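Local structure of ATP phosphoribosyltransferase (Thermotoga maritima, 1O63) at the interface of chains A and B. The protein catalyses the first step of histidine biosynthesis, condensing ATP with 5-phosphoribose 1-diphosphate to form phosphoribosyl-ATP, and is the short-form catalytic subunit that works with HisZ. Coordinates in Å, arbitrary orientation; residue numbers count along the deposited sequence, not the author numbering. Chains: chain A/B, ATP phosphoribosyltransferase.

The interface of chains A and B. Residues chain A 52, 56; chain B 126, 128-129, 142.
A:His56 lays one face of its imidazole over B:Leu142 and B:Ile128, and it buries 67 Å² of the 175 Å² hidden in this patch. B:Leu142 meets it with one branch: CD1 lies 3.5 Å from A:His56 CB and is also near CG and CD2, so this methyl rests on the ring face at its CB/CG end. B:Ile128, whose side chain comes from the opposite direction, lies against the same face, towards its NE2/CD2 side, with CG1 3.6 Å from A:His56 NE2. Its terminal CD1 is 4.0 Å from A:His56 CD2.

Rotation of the ring is restrained within chain A, where A:His56 ND1 hydrogen-bonds to A:Thr52 O at 3.1 Å. The bond is bent, with 139° at the hydrogen, and the acceptor lies 18° out of the ring plane. A:Thr52 thus supports the ring through its carbonyl and also touches chain B itself, its CG2 3.8 Å from B:Ile128 CG2. That methyl is anti to the backbone N (chi1 -59° for OG1), which turns OG1 towards a water at 2.7 Å; the same water reaches B:Pro129 O, making a bridge across the interface.

Two-fold symmetry repeats the patch with the chains exchanged, consistent with a HisG dimer within the heteromultimer. In the fold, the end of helix 50-55 of chain A, with A:Thr52 on it and A:His56 just after it, packs against strand 125-129 of chain B, which carries B:Ile128 and B:Pro129, and against the loop after helix 136-140, which holds B:Leu142.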
# COMPACT_ATOMS: atom_id res chain seq x y z
N THR A 52 13.07 5.78 -1.52
CA THR A 52 12.69 6.98 -2.28
C THR A 52 13.22 8.24 -1.62
O THR A 52 13.79 9.14 -2.28
CB THR A 52 11.15 7.05 -2.36
OG1 THR A 52 10.67 5.85 -3.01
CG2 THR A 52 10.68 8.27 -3.12
N HIS A 56 16.32 10.34 -3.66
CA HIS A 56 16.10 11.74 -4.00
C HIS A 56 17.01 12.68 -3.22
O HIS A 56 17.00 13.89 -3.48
CB HIS A 56 14.62 12.11 -3.78
CG HIS A 56 13.76 11.68 -4.94
ND1 HIS A 56 13.38 10.36 -5.12
CD2 HIS A 56 13.24 12.38 -5.97
CE1 HIS A 56 12.64 10.26 -6.23
NE2 HIS A 56 12.55 11.46 -6.76
N ARG B 126 7.28 16.32 -12.31
CA ARG B 126 8.12 15.18 -11.93
C ARG B 126 7.38 14.52 -10.75
O ARG B 126 7.22 15.16 -9.71
CB ARG B 126 9.51 15.62 -11.52
CG ARG B 126 10.37 14.52 -10.92
CD ARG B 126 11.09 13.74 -12.01
NE ARG B 126 12.15 12.90 -11.50
CZ ARG B 126 13.21 13.29 -10.82
NH1 ARG B 126 13.39 14.59 -10.55
NH2 ARG B 126 14.12 12.42 -10.40
N ILE B 128 6.54 11.82 -7.89
CA ILE B 128 7.23 10.94 -6.92
C ILE B 128 6.19 10.12 -6.18
O ILE B 128 5.52 10.60 -5.27
CB ILE B 128 8.03 11.81 -5.93
CG1 ILE B 128 9.09 12.61 -6.71
CG2 ILE B 128 8.71 10.97 -4.85
CD1 ILE B 128 9.52 13.89 -6.01
N PRO B 129 5.99 8.87 -6.57
CA PRO B 129 4.99 8.02 -5.95
C PRO B 129 5.36 7.68 -4.52
O PRO B 129 6.55 7.43 -4.27
CB PRO B 129 4.99 6.75 -6.79
CG PRO B 129 5.90 6.95 -7.91
CD PRO B 129 6.75 8.15 -7.62
N LEU B 142 11.08 16.92 -0.41
CA LEU B 142 10.98 15.90 -1.44
C LEU B 142 10.18 16.42 -2.63
O LEU B 142 10.46 16.07 -3.78
CB LEU B 142 10.36 14.61 -0.88
CG LEU B 142 10.21 13.43 -1.83
CD1 LEU B 142 11.53 13.00 -2.47
CD2 LEU B 142 9.56 12.23 -1.12
O HOH W 1 8.04 5.49 -3.01